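Local coordinates for protein lactaldehyde dehydrogenase (Methanocaldococcus jannaschii, PDB 3PQA) that oxidises lactaldehyde to lactate, preferring NAD over NADP as cofactor, as a homotetramer in the pathway that makes coenzyme F420, at residues B[48-53]-B[153-158]; B[41-46]-B[160-165]; B[55-60]-B[187-192]. All coordinates share one frame; numbering follows the deposited sequence. Where two conformers were deposited one is given.

How the interactions relate
Starting from the N terminus, segment 41-46 at the end of helix 33-44 waits more than a hundred residues for its partner, strand 160-165, and so interaction 2 closes a long loop. Nested inside it, interaction 1 joins helix 47-51 to the end of helix 145-156, just before that strand. Helix 55-71 follows, and interaction 3 carries it on to 187-192, the loop after helix 171-186, so that it crosses both of the others. Together they pack consecutive N-terminal helices against strand 160-165 and the helix ends and loops flanking it in the Rossmann-type sheet. The junctions are direct: M50 meets V160, R58 reaches A156 O, and Y46 packs on P190.

Interaction 1: residues B[48-53]-B[153-158]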
ATOM      1  N   GLU B  48       9.388  24.152 -15.407  1.00 15.26           N
ATOM      2  CA  GLU B  48       7.932  24.333 -15.408  1.00 17.25           C
ATOM      3  C   GLU B  48       7.222  23.505 -16.467  1.00 15.56           C
ATOM      4  O   GLU B  48       6.182  22.901 -16.185  1.00 15.38           O
ATOM      5  CB  GLU B  48       7.547  25.816 -15.498  1.00 22.98           C
ATOM      6  CG  GLU B  48       7.647  26.518 -14.151  1.00 26.11           C
ATOM      7  CD  GLU B  48       6.775  25.854 -13.082  1.00 24.17           C
ATOM      8  OE1 GLU B  48       7.321  25.353 -12.079  1.00 26.21           O
ATOM      9  OE2 GLU B  48       5.539  25.830 -13.250  1.00 26.33           O
ATOM     10  N   VAL B  49       7.784  23.473 -17.676  1.00 15.94           N
ATOM     11  CA  VAL B  49       7.248  22.651 -18.762  1.00 16.96           C
ATOM     12  C   VAL B  49       7.164  21.170 -18.391  1.00 16.13           C
ATOM     13  O   VAL B  49       6.102  20.542 -18.571  1.00 16.17           O
ATOM     14  CB  VAL B  49       8.033  22.851 -20.096  1.00 19.15           C
ATOM     15  CG1 VAL B  49       7.679  21.763 -21.115  1.00 21.36           C
ATOM     16  CG2 VAL B  49       7.729  24.201 -20.680  1.00 21.29           C
ATOM     17  N   MET B  50       8.266  20.615 -17.877  1.00 15.07           N
ATOM     18  CA  MET B  50       8.287  19.211 -17.440  1.00 14.72           C
ATOM     19  C   MET B  50       7.337  18.938 -16.267  1.00 14.20           C
ATOM     20  O   MET B  50       6.644  17.909 -16.246  1.00 15.10           O
ATOM     21  CB  MET B  50       9.695  18.759 -17.038  1.00 16.15           C
ATOM     22  CG  MET B  50      10.465  17.935 -18.065  1.00 17.63           C
ATOM     23  SD  MET B  50       9.557  16.850 -19.183  1.00 15.25           S
ATOM     24  CE  MET B  50       9.166  15.494 -18.099  1.00 17.72           C
ATOM     25  N   LYS B  51       7.335  19.832 -15.282  1.00 13.87           N
ATOM     26  CA  LYS B  51       6.497  19.681 -14.082  1.00 14.21           C
ATOM     27  C   LYS B  51       5.013  19.608 -14.451  1.00 14.43           C
ATOM     28  O   LYS B  51       4.226  18.933 -13.781  1.00 15.00           O
ATOM     29  CB  LYS B  51       6.755  20.833 -13.116  1.00 16.33           C
ATOM     30  CG  LYS B  51       5.917  20.813 -11.844  1.00 17.53           C
ATOM     31  CD  LYS B  51       6.180  22.075 -11.058  1.00 17.00           C
ATOM     32  CE  LYS B  51       5.443  22.067  -9.742  1.00 17.76           C
ATOM     33  NZ  LYS B  51       5.669  23.367  -9.062  1.00 17.23           N
ATOM     34  N   ASN B  52       4.643  20.286 -15.524  1.00 14.67           N
ATOM     35  CA  ASN B  52       3.239  20.355 -15.923  1.00 15.41           C
ATOM     36  C   ASN B  52       2.847  19.468 -17.080  1.00 14.80           C
ATOM     37  O   ASN B  52       1.708  19.508 -17.519  1.00 15.56           O
ATOM     38  CB  ASN B  52       2.829  21.795 -16.221  1.00 18.88           C
ATOM     39  CG  ASN B  52       2.826  22.649 -14.994  1.00 19.04           C
ATOM     40  OD1 ASN B  52       2.044  22.436 -14.081  1.00 19.42           O
ATOM     41  ND2 ASN B  52       3.701  23.606 -14.954  1.00 19.38           N
ATOM     42  N   LEU B  53       3.770  18.654 -17.563  1.00 14.44           N
ATOM     43  CA  LEU B  53       3.457  17.731 -18.640  1.00 15.09           C
ATOM     44  C   LEU B  53       2.393  16.744 -18.161  1.00 14.11           C
ATOM     45  O   LEU B  53       2.559  16.129 -17.106  1.00 14.35           O
ATOM     46  CB  LEU B  53       4.708  16.967 -19.062  1.00 17.09           C
ATOM     47  CG  LEU B  53       4.837  16.662 -20.547  1.00 17.17           C
ATOM     48  CD1 LEU B  53       4.960  17.979 -21.319  1.00 17.36           C
ATOM     49  CD2 LEU B  53       6.048  15.787 -20.795  1.00 17.30           C
ATOM     50  N   PRO B 153      12.279   6.743 -14.829  1.00  8.74           N
ATOM     51  CA  PRO B 153      11.594   7.327 -13.652  1.00  8.48           C
ATOM     52  C   PRO B 153      11.639   8.860 -13.563  1.00  8.80           C
ATOM     53  O   PRO B 153      10.680   9.465 -13.079  1.00  9.54           O
ATOM     54  CB  PRO B 153      12.299   6.690 -12.451  1.00  9.84           C
ATOM     55  CG  PRO B 153      13.591   6.164 -12.970  1.00 12.37           C
ATOM     56  CD  PRO B 153      13.429   5.894 -14.441  1.00  9.93           C
ATOM     57  N   ALA B 154      12.733   9.487 -14.019  1.00  8.18           N
ATOM     58  CA  ALA B 154      12.821  10.950 -14.031  1.00  8.92           C
ATOM     59  C   ALA B 154      11.758  11.603 -14.908  1.00  9.01           C
ATOM     60  O   ALA B 154      11.102  12.564 -14.487  1.00 10.16           O
ATOM     61  CB  ALA B 154      14.222  11.403 -14.457  1.00  9.54           C
ATOM     62  N   ILE B 155      11.591  11.091 -16.129  1.00  9.29           N
ATOM     63  CA  ILE B 155      10.541  11.565 -17.033  1.00 10.55           C
ATOM     64  C   ILE B 155       9.151  11.320 -16.414  1.00  9.55           C
ATOM     65  O   ILE B 155       8.292  12.211 -16.377  1.00  9.71           O
ATOM     66  CB  ILE B 155      10.645  10.915 -18.439  1.00 12.27           C
ATOM     67  CG1 ILE B 155      11.922  11.377 -19.161  1.00 12.45           C
ATOM     68  CG2 ILE B 155       9.407  11.242 -19.303  1.00 12.46           C
ATOM     69  CD1 ILE B 155      12.156  10.651 -20.476  1.00 12.73           C
ATOM     70  N   ALA B 156       8.965  10.113 -15.889  1.00  9.41           N
ATOM     71  CA  ALA B 156       7.692   9.742 -15.271  1.00  9.33           C
ATOM     72  C   ALA B 156       7.244  10.679 -14.150  1.00  9.06           C
ATOM     73  O   ALA B 156       6.033  10.862 -13.947  1.00  9.84           O
ATOM     74  CB  ALA B 156       7.761   8.310 -14.760  1.00  9.56           C
ATOM     75  N   THR B 157       8.214  11.240 -13.424  1.00  9.07           N
ATOM     76  CA  THR B 157       7.945  12.094 -12.259  1.00  9.31           C
ATOM     77  C   THR B 157       8.057  13.602 -12.565  1.00  9.25           C
ATOM     78  O   THR B 157       8.011  14.428 -11.652  1.00 10.17           O
ATOM     79  CB  THR B 157       8.832  11.684 -11.047  1.00 10.68           C
ATOM     80  OG1 THR B 157      10.210  11.611 -11.450  1.00 11.84           O
ATOM     81  CG2 THR B 157       8.400  10.330 -10.515  1.00 11.83           C
ATOM     82  N   GLY B 158       8.204  13.960 -13.845  1.00  9.55           N
ATOM     83  CA  GLY B 158       8.139  15.375 -14.268  1.00  9.51           C
ATOM     84  C   GLY B 158       9.391  16.206 -14.050  1.00  9.08           C
ATOM     85  O   GLY B 158       9.309  17.426 -13.921  1.00 10.00           O
TER
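M50 lies across G158, the glycine of a Schellman motif that ends helix 145-156 as the chain heads for strand 160-165 of the Rossmann-type NAD-binding domain. G158 is the C-prime residue, with positive phi (80°). The turn is closed by its own N bonding to I155 O at 3.1 Å and by N159 N bonding to A154 O.

Followed outward, M50 first sets its CB on the carbonyl of G158, 3.4 Å from G158 O. CG then packs against CG2 of V160, at the start of the strand. From there the chain bends at both chi2 (-31°) and chi3 (-76°), which turns the terminal methyl back toward the helix end. This CE settles near I155 O, at 3.8 Å, and also approaches G158 CA. I155 CG2 is a looser apolar neighbour of CE. V193, in the loop before strand 194-196, touches the same side chain, which is buried.

Next along helix 47-51, K51 comes in by its backbone: its CA is 4.6 Å from the CA of G158, an approach made easier because glycine has no side chain to intrude. K51 N also nears G158 O, but at too poor an angle to bond. The K51 side chain turns the other way, to a long salt bridge with E48 and packing on E415 of a second subunit. Where helix 47-51 ends, E48 O is gripped from opposite faces of its carbonyl plane, by N52 N and by N52 ND2, the latter at 2.9 Å.

Interaction 2: residues B[41-46]-B[160-165]; sequences DTAEKY and VIVHHP. With SO4 (sulfate ion), chain G.
Apolar contact comes first here: A43 turns its methyl toward the start of strand 160-165 and is met by two valines of the strand. A43 CB and V160 CG1 are only 3.4 Å apart, tighter than usual for two carbons, while V162 CG1, two residues on, touches the same methyl at 3.9 Å. V160 divides its two branches between A43 and Y46. With chi1 at 169°, CG1 points opposite the backbone N and lands on A43, and CG2 swings beside that N to reach Y46.

Carbon also packs on backbone oxygen. Y46 O sits 3.5 Å from V160 CG2, and A43 O lies against CG1, so both methyls press on the peptide surface where helix 33-44 gives way to helix 47-51. An alanine in place of V160 lacks both CG1 and CG2, and would probably open a gap beside the A43 methyl and take away the packing on Y46 O.

The strand belongs to the parallel part of the Rossmann-type NAD-binding sheet, bonding to strand 122-138 through V160 and V162. Its faces alternate: V160 and V162 face helix 33-44, V162 also touching I208, whereas I161 packs on A154 and I155 of helix 145-156.

At the far end of the strand, well away from A43 and Y46, H164 NE2 donates to sulfate O3 at 2.7 Å, with an N-H...O angle of 156°, and the anion lies at the ring edge with its sulfur in the ring plane. The other ring nitrogen, ND1, bonds to L197 O, which fixes the ring's rotation; with acceptors at both nitrogens the imidazole is probably doubly protonated. The sulfate, probably from the crystallisation liquor, also accepts hydrogen bonds from S167 N and G201 N.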
ATOM      1  N   ASP B  41      21.868  25.683 -16.755  1.00 16.29           N
ATOM      2  CA  ASP B  41      21.090  26.935 -16.781  1.00 17.60           C
ATOM      3  C   ASP B  41      19.920  26.828 -17.724  1.00 17.01           C
ATOM      4  O   ASP B  41      18.815  27.256 -17.402  1.00 16.67           O
ATOM      5  CB  ASP B  41      21.952  28.114 -17.233  1.00 20.27           C
ATOM      6  CG  ASP B  41      22.957  28.532 -16.197  1.00 21.06           C
ATOM      7  OD1 ASP B  41      22.759  28.207 -15.007  1.00 20.66           O
ATOM      8  OD2 ASP B  41      23.954  29.190 -16.573  1.00 20.75           O
ATOM      9  N   THR B  42      20.180  26.275 -18.907  1.00 17.66           N
ATOM     10  CA  THR B  42      19.133  26.061 -19.908  1.00 17.85           C
ATOM     11  C   THR B  42      18.083  25.029 -19.476  1.00 17.08           C
ATOM     12  O   THR B  42      16.885  25.287 -19.612  1.00 17.81           O
ATOM     13  CB  THR B  42      19.740  25.770 -21.306  1.00 19.16           C
ATOM     14  OG1 THR B  42      20.568  26.870 -21.686  1.00 20.76           O
ATOM     15  CG2 THR B  42      18.658  25.627 -22.347  1.00 20.77           C
ATOM     16  N   ALA B  43      18.523  23.894 -18.918  1.00 15.88           N
ATOM     17  CA  ALA B  43      17.629  22.892 -18.332  1.00 14.97           C
ATOM     18  C   ALA B  43      16.680  23.504 -17.295  1.00 14.23           C
ATOM     19  O   ALA B  43      15.481  23.181 -17.262  1.00 14.80           O
ATOM     20  CB  ALA B  43      18.456  21.747 -17.704  1.00 15.27           C
ATOM     21  N   GLU B  44      17.218  24.412 -16.476  1.00 13.40           N
ATOM     22  CA  GLU B  44      16.451  25.106 -15.441  0.50 13.43           C
ATOM     23  C   GLU B  44      15.219  25.795 -16.041  1.00 12.18           C
ATOM     24  O   GLU B  44      14.147  25.836 -15.419  1.00 12.09           O
ATOM     25  CB  GLU B  44      17.337  26.138 -14.720  0.50 15.64           C
ATOM     26  CG  GLU B  44      16.691  26.821 -13.507  0.50 17.78           C
ATOM     27  CD  GLU B  44      17.485  28.018 -12.997  0.50 16.23           C
ATOM     28  OE1 GLU B  44      18.347  28.528 -13.738  0.50 17.87           O
ATOM     29  OE2 GLU B  44      17.247  28.464 -11.854  0.50 17.96           O
ATOM     30  N   LYS B  45      15.386  26.341 -17.250  1.00 11.74           N
ATOM     31  CA  LYS B  45      14.332  27.091 -17.928  1.00 12.99           C
ATOM     32  C   LYS B  45      13.152  26.207 -18.314  1.00 13.08           C
ATOM     33  O   LYS B  45      12.065  26.716 -18.555  1.00 13.43           O
ATOM     34  CB  LYS B  45      14.874  27.813 -19.171  1.00 15.50           C
ATOM     35  CG  LYS B  45      15.879  28.907 -18.848  1.00 17.85           C
ATOM     36  CD  LYS B  45      16.470  29.545 -20.099  1.00 16.48           C
ATOM     37  CE  LYS B  45      17.575  30.536 -19.725  1.00 18.14           C
ATOM     38  NZ  LYS B  45      18.176  31.173 -20.931  1.00 16.86           N
ATOM     39  N   TYR B  46      13.363  24.887 -18.344  1.00 13.82           N
ATOM     40  CA  TYR B  46      12.295  23.971 -18.747  1.00 15.46           C
ATOM     41  C   TYR B  46      11.659  23.190 -17.606  1.00 13.56           C
ATOM     42  O   TYR B  46      10.857  22.281 -17.852  1.00 13.61           O
ATOM     43  CB  TYR B  46      12.801  23.012 -19.816  1.00 19.93           C
ATOM     44  CG  TYR B  46      13.138  23.717 -21.099  1.00 21.02           C
ATOM     45  CD1 TYR B  46      12.132  24.185 -21.948  1.00 20.60           C
ATOM     46  CD2 TYR B  46      14.459  23.929 -21.456  1.00 20.62           C
ATOM     47  CE1 TYR B  46      12.457  24.850 -23.133  1.00 21.25           C
ATOM     48  CE2 TYR B  46      14.794  24.577 -22.630  1.00 21.25           C
ATOM     49  CZ  TYR B  46      13.798  25.026 -23.463  1.00 20.92           C
ATOM     50  OH  TYR B  46      14.165  25.669 -24.619  1.00 21.40           O
ATOM     51  N   VAL B 160      13.250  17.616 -15.178  1.00  9.97           N
ATOM     52  CA  VAL B 160      14.240  17.887 -16.207  1.00 10.27           C
ATOM     53  C   VAL B 160      15.480  17.045 -15.883  1.00  9.77           C
ATOM     54  O   VAL B 160      15.792  16.818 -14.711  1.00 10.65           O
ATOM     55  CB  VAL B 160      14.575  19.392 -16.215  1.00 11.75           C
ATOM     56  CG1 VAL B 160      15.787  19.689 -17.089  1.00 13.12           C
ATOM     57  CG2 VAL B 160      13.354  20.180 -16.703  1.00 12.93           C
ATOM     58  N   ILE B 161      16.186  16.595 -16.918  1.00  9.98           N
ATOM     59  CA  ILE B 161      17.358  15.743 -16.737  1.00 11.04           C
ATOM     60  C   ILE B 161      18.648  16.320 -17.362  1.00 11.25           C
ATOM     61  O   ILE B 161      18.637  16.763 -18.512  1.00 11.76           O
ATOM     62  CB  ILE B 161      17.112  14.372 -17.362  1.00 12.65           C
ATOM     63  CG1 ILE B 161      15.838  13.742 -16.793  1.00 12.67           C
ATOM     64  CG2 ILE B 161      18.331  13.454 -17.151  1.00 12.74           C
ATOM     65  CD1 ILE B 161      15.263  12.639 -17.697  1.00 13.02           C
ATOM     66  N   VAL B 162      19.736  16.313 -16.590  1.00 11.04           N
ATOM     67  CA  VAL B 162      21.085  16.469 -17.147  1.00 10.93           C
ATOM     68  C   VAL B 162      21.837  15.175 -16.877  1.00 10.35           C
ATOM     69  O   VAL B 162      21.882  14.685 -15.736  1.00 11.09           O
ATOM     70  CB  VAL B 162      21.829  17.713 -16.614  1.00 11.65           C
ATOM     71  CG1 VAL B 162      21.131  19.000 -17.107  1.00 12.53           C
ATOM     72  CG2 VAL B 162      21.936  17.709 -15.094  1.00 12.49           C
ATOM     73  N   HIS B 163      22.381  14.595 -17.936  1.00 10.23           N
ATOM     74  CA  HIS B 163      22.825  13.212 -17.883  1.00 11.05           C
ATOM     75  C   HIS B 163      24.241  13.103 -18.410  1.00 11.20           C
ATOM     76  O   HIS B 163      24.478  13.386 -19.588  1.00 11.63           O
ATOM     77  CB  HIS B 163      21.862  12.366 -18.727  1.00 12.73           C
ATOM     78  CG  HIS B 163      22.305  10.948 -18.934  1.00 13.13           C
ATOM     79  ND1 HIS B 163      21.826  10.172 -19.963  1.00 13.05           N
ATOM     80  CD2 HIS B 163      23.182  10.169 -18.253  1.00 13.03           C
ATOM     81  CE1 HIS B 163      22.383   8.972 -19.907  1.00 13.15           C
ATOM     82  NE2 HIS B 163      23.201   8.943 -18.871  1.00 13.17           N
ATOM     83  N   HIS B 164      25.173  12.720 -17.534  1.00 11.56           N
ATOM     84  CA  HIS B 164      26.527  12.390 -17.954  1.00 12.31           C
ATOM     85  C   HIS B 164      26.753  10.877 -18.033  1.00 11.01           C
ATOM     86  O   HIS B 164      26.724  10.199 -17.018  1.00 12.09           O
ATOM     87  CB  HIS B 164      27.576  13.008 -17.031  1.00 16.22           C
ATOM     88  CG  HIS B 164      28.971  12.578 -17.368  1.00 17.07           C
ATOM     89  ND1 HIS B 164      29.673  13.119 -18.425  1.00 16.78           N
ATOM     90  CD2 HIS B 164      29.760  11.610 -16.847  1.00 16.75           C
ATOM     91  CE1 HIS B 164      30.854  12.528 -18.512  1.00 17.06           C
ATOM     92  NE2 HIS B 164      30.932  11.611 -17.567  1.00 17.08           N
ATOM     93  N   PRO B 165      27.002  10.351 -19.244  1.00 11.01           N
ATOM     94  CA  PRO B 165      27.300   8.935 -19.417  1.00 10.89           C
ATOM     95  C   PRO B 165      28.803   8.693 -19.266  1.00 11.59           C
ATOM     96  O   PRO B 165      29.606   9.593 -19.544  1.00 12.31           O
ATOM     97  CB  PRO B 165      26.868   8.685 -20.861  1.00 11.70           C
ATOM     98  CG  PRO B 165      27.189   9.978 -21.554  1.00 12.70           C
ATOM     99  CD  PRO B 165      27.051  11.082 -20.529  1.00 11.57           C
TER
HETATM  100  S   SO4 G 487      34.259   9.435 -17.303  1.00 51.00           S
HETATM  101  O1  SO4 G 487      34.527   8.055 -17.686  1.00 51.03           O
HETATM  102  O2  SO4 G 487      35.272  10.329 -17.865  1.00 51.03           O
HETATM  103  O3  SO4 G 487      32.954   9.812 -17.817  1.00 51.04           O
HETATM  104  O4  SO4 G 487      34.282   9.559 -15.853  1.00 51.05           O

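Interaction 3: residues B[55-60]-B[187-192]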
ATOM      1  N   ILE B  55       0.016  13.420 -17.635  1.00 13.83           N
ATOM      2  CA  ILE B  55       0.257  11.981 -17.528  1.00 15.18           C
ATOM      3  C   ILE B  55       0.274  11.320 -18.900  1.00 14.12           C
ATOM      4  O   ILE B  55       1.179  10.533 -19.200  1.00 14.19           O
ATOM      5  CB  ILE B  55      -0.820  11.299 -16.639  1.00 17.28           C
ATOM      6  CG1 ILE B  55      -0.646  11.741 -15.194  1.00 17.66           C
ATOM      7  CG2 ILE B  55      -0.781   9.750 -16.765  1.00 17.72           C
ATOM      8  CD1 ILE B  55      -1.828  11.384 -14.318  1.00 17.73           C
ATOM      9  N   THR B  56      -0.721  11.646 -19.731  1.00 13.73           N
ATOM     10  CA  THR B  56      -0.850  11.014 -21.047  1.00 14.57           C
ATOM     11  C   THR B  56       0.389  11.294 -21.914  1.00 13.81           C
ATOM     12  O   THR B  56       0.884  10.397 -22.604  1.00 13.84           O
ATOM     13  CB  THR B  56      -2.180  11.418 -21.740  1.00 16.69           C
ATOM     14  OG1 THR B  56      -3.281  10.957 -20.940  1.00 18.79           O
ATOM     15  CG2 THR B  56      -2.309  10.807 -23.137  1.00 18.74           C
ATOM     16  N   LYS B  57       0.899  12.524 -21.836  1.00 14.53           N
ATOM     17  CA  LYS B  57       2.111  12.906 -22.571  1.00 16.81           C
ATOM     18  C   LYS B  57       3.358  12.144 -22.093  1.00 13.86           C
ATOM     19  O   LYS B  57       4.096  11.580 -22.909  1.00 13.79           O
ATOM     20  CB  LYS B  57       2.337  14.414 -22.509  1.00 23.51           C
ATOM     21  CG  LYS B  57       3.361  14.886 -23.534  1.00 26.22           C
ATOM     22  CD  LYS B  57       3.007  16.247 -24.104  1.00 25.91           C
ATOM     23  CE  LYS B  57       1.921  16.165 -25.164  1.00 26.68           C
ATOM     24  NZ  LYS B  57       1.942  17.415 -25.975  1.00 26.52           N
ATOM     25  N   ARG B  58       3.577  12.109 -20.777  1.00 12.39           N
ATOM     26  CA  ARG B  58       4.663  11.307 -20.206  1.00 12.86           C
ATOM     27  C   ARG B  58       4.569   9.838 -20.607  1.00 11.49           C
ATOM     28  O   ARG B  58       5.572   9.232 -21.014  1.00 12.22           O
ATOM     29  CB  ARG B  58       4.712  11.457 -18.681  1.00 18.10           C
ATOM     30  CG  ARG B  58       5.370  12.738 -18.209  1.00 21.04           C
ATOM     31  CD  ARG B  58       5.173  12.920 -16.719  1.00 20.57           C
ATOM     32  NE  ARG B  58       3.848  13.455 -16.401  1.00 22.24           N
ATOM     33  CZ  ARG B  58       3.311  13.473 -15.185  1.00 22.01           C
ATOM     34  NH1 ARG B  58       2.107  14.014 -15.003  1.00 22.67           N
ATOM     35  NH2 ARG B  58       3.970  12.961 -14.149  1.00 22.43           N
ATOM     36  N   TYR B  59       3.363   9.272 -20.490  1.00 11.35           N
ATOM     37  CA  TYR B  59       3.118   7.892 -20.874  1.00 12.13           C
ATOM     38  C   TYR B  59       3.521   7.688 -22.343  1.00 12.10           C
ATOM     39  O   TYR B  59       4.268   6.754 -22.670  1.00 12.80           O
ATOM     40  CB  TYR B  59       1.640   7.538 -20.642  1.00 14.71           C
ATOM     41  CG  TYR B  59       1.238   6.188 -21.186  1.00 16.00           C
ATOM     42  CD1 TYR B  59       1.346   5.040 -20.407  1.00 15.14           C
ATOM     43  CD2 TYR B  59       0.736   6.065 -22.483  1.00 15.18           C
ATOM     44  CE1 TYR B  59       0.977   3.788 -20.918  1.00 16.24           C
ATOM     45  CE2 TYR B  59       0.361   4.830 -22.997  1.00 16.24           C
ATOM     46  CZ  TYR B  59       0.484   3.699 -22.211  1.00 15.39           C
ATOM     47  OH  TYR B  59       0.127   2.478 -22.736  1.00 16.47           O
ATOM     48  N   ASN B  60       3.022   8.565 -23.211  1.00 12.35           N
ATOM     49  CA  ASN B  60       3.302   8.448 -24.642  1.00 13.19           C
ATOM     50  C   ASN B  60       4.783   8.519 -24.967  1.00 12.25           C
ATOM     51  O   ASN B  60       5.282   7.723 -25.778  1.00 12.79           O
ATOM     52  CB  ASN B  60       2.536   9.509 -25.438  1.00 15.50           C
ATOM     53  CG  ASN B  60       1.052   9.200 -25.531  1.00 15.61           C
ATOM     54  OD1 ASN B  60       0.638   8.051 -25.357  1.00 15.78           O
ATOM     55  ND2 ASN B  60       0.241  10.230 -25.805  1.00 15.79           N
ATOM     56  N   TYR B 187       5.871  14.490 -29.583  1.00 20.39           N
ATOM     57  CA  TYR B 187       4.811  14.915 -28.662  1.00 21.60           C
ATOM     58  C   TYR B 187       4.915  16.388 -28.246  1.00 19.70           C
ATOM     59  O   TYR B 187       4.336  16.800 -27.240  1.00 19.45           O
ATOM     60  CB  TYR B 187       4.720  13.946 -27.469  1.00 27.11           C
ATOM     61  CG  TYR B 187       4.326  12.550 -27.911  1.00 30.51           C
ATOM     62  CD1 TYR B 187       5.272  11.528 -28.009  1.00 27.88           C
ATOM     63  CD2 TYR B 187       3.009  12.263 -28.275  1.00 27.88           C
ATOM     64  CE1 TYR B 187       4.907  10.253 -28.442  1.00 30.81           C
ATOM     65  CE2 TYR B 187       2.635  10.999 -28.710  1.00 30.79           C
ATOM     66  CZ  TYR B 187       3.585   9.996 -28.790  1.00 28.20           C
ATOM     67  OH  TYR B 187       3.204   8.745 -29.218  1.00 30.94           O
ATOM     68  N   ASN B 188       5.663  17.154 -29.048  1.00 20.03           N
ATOM     69  CA  ASN B 188       5.795  18.615 -28.929  0.50 20.59           C
ATOM     70  C   ASN B 188       6.322  19.137 -27.591  1.00 18.58           C
ATOM     71  O   ASN B 188       5.850  20.147 -27.064  1.00 18.57           O
ATOM     72  CB  ASN B 188       4.490  19.306 -29.334  0.50 24.84           C
ATOM     73  CG  ASN B 188       4.046  18.905 -30.715  0.50 24.86           C
ATOM     74  OD1 ASN B 188       4.855  18.856 -31.645  0.50 25.35           O
ATOM     75  ND2 ASN B 188       2.766  18.593 -30.860  0.50 25.40           N
ATOM     76  N   VAL B 189       7.333  18.449 -27.067  1.00 17.36           N
ATOM     77  CA  VAL B 189       7.985  18.866 -25.850  1.00 16.94           C
ATOM     78  C   VAL B 189       9.360  19.409 -26.224  1.00 17.55           C
ATOM     79  O   VAL B 189      10.049  18.806 -27.055  1.00 17.48           O
ATOM     80  CB  VAL B 189       8.106  17.681 -24.851  1.00 16.59           C
ATOM     81  CG1 VAL B 189       8.846  18.095 -23.582  1.00 16.93           C
ATOM     82  CG2 VAL B 189       6.715  17.132 -24.530  1.00 16.88           C
ATOM     83  N   PRO B 190       9.756  20.554 -25.630  1.00 18.59           N
ATOM     84  CA  PRO B 190      11.078  21.109 -25.905  1.00 18.82           C
ATOM     85  C   PRO B 190      12.186  20.096 -25.633  1.00 18.76           C
ATOM     86  O   PRO B 190      12.119  19.331 -24.661  1.00 18.56           O
ATOM     87  CB  PRO B 190      11.194  22.265 -24.913  1.00 19.20           C
ATOM     88  CG  PRO B 190       9.799  22.673 -24.633  1.00 19.98           C
ATOM     89  CD  PRO B 190       8.943  21.452 -24.783  1.00 19.15           C
ATOM     90  N   LEU B 191      13.207  20.111 -26.485  1.00 18.27           N
ATOM     91  CA  LEU B 191      14.330  19.184 -26.364  1.00 17.60           C
ATOM     92  C   LEU B 191      15.143  19.430 -25.103  1.00 15.26           C
ATOM     93  O   LEU B 191      15.807  18.520 -24.600  1.00 15.26           O
ATOM     94  CB  LEU B 191      15.239  19.266 -27.597  1.00 19.15           C
ATOM     95  CG  LEU B 191      14.608  18.949 -28.952  1.00 19.65           C
ATOM     96  CD1 LEU B 191      15.722  18.838 -29.999  1.00 19.44           C
ATOM     97  CD2 LEU B 191      13.768  17.674 -28.889  1.00 19.32           C
ATOM     98  N   GLY B 192      15.070  20.660 -24.598  1.00 13.92           N
ATOM     99  CA  GLY B 192      15.812  21.076 -23.406  1.00 13.20           C
ATOM    100  C   GLY B 192      15.456  20.393 -22.093  1.00 11.88           C
ATOM    101  O   GLY B 192      16.144  20.589 -21.092  1.00 12.40           O
TER
HETATM  102  O   HOH W   1       3.728   6.370 -27.732  1.00 25.12           O
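The first turns of helix 55-71 run past the chain just as it leaves helix 171-186, with the CA atoms of K57 and Y187 7.0 Å apart.

K57 makes the polar link. Its chain starts out opposite the backbone N (chi1 -165°), then bends at chi2 and chi3, which brings NZ to Y187 O at 2.8 Å. The ammonium is tilted 29° out of the carbonyl plane. On the way CD brushes V189 CG2 at 3.8 Å, the lysine and valine side chains sliding past each other in opposite directions. V189 also packs on L53 and I61, so the aliphatic part of K57 borders a hydrophobic patch while its charge sits by a carbonyl.

That carbonyl belongs to a helix terminus: N188, with positive phi, is the C-prime residue of a Schellman motif closing helix 171-186, with N188 N bonded to K185 O and V189 N to L184 O. A positive charge at this end would probably be favoured by the helix dipole. The contact joins helix 55-71 to the loop that leads into strand 194-196 of the Rossmann-type sheet.

One turn on from K57, N60 lies over a face of the Y187 ring. Its CB makes a CH-pi contact, 3.7 Å from the ring centroid, and is closest to CZ at 3.5 Å. The amide plane is 27° from the ring plane, with ND2 near CE2. A water joins the same two residues at the phenol end, donating to N60 O at 2.8 Å and hydrogen-bonding Y187 OH at 2.9 Å.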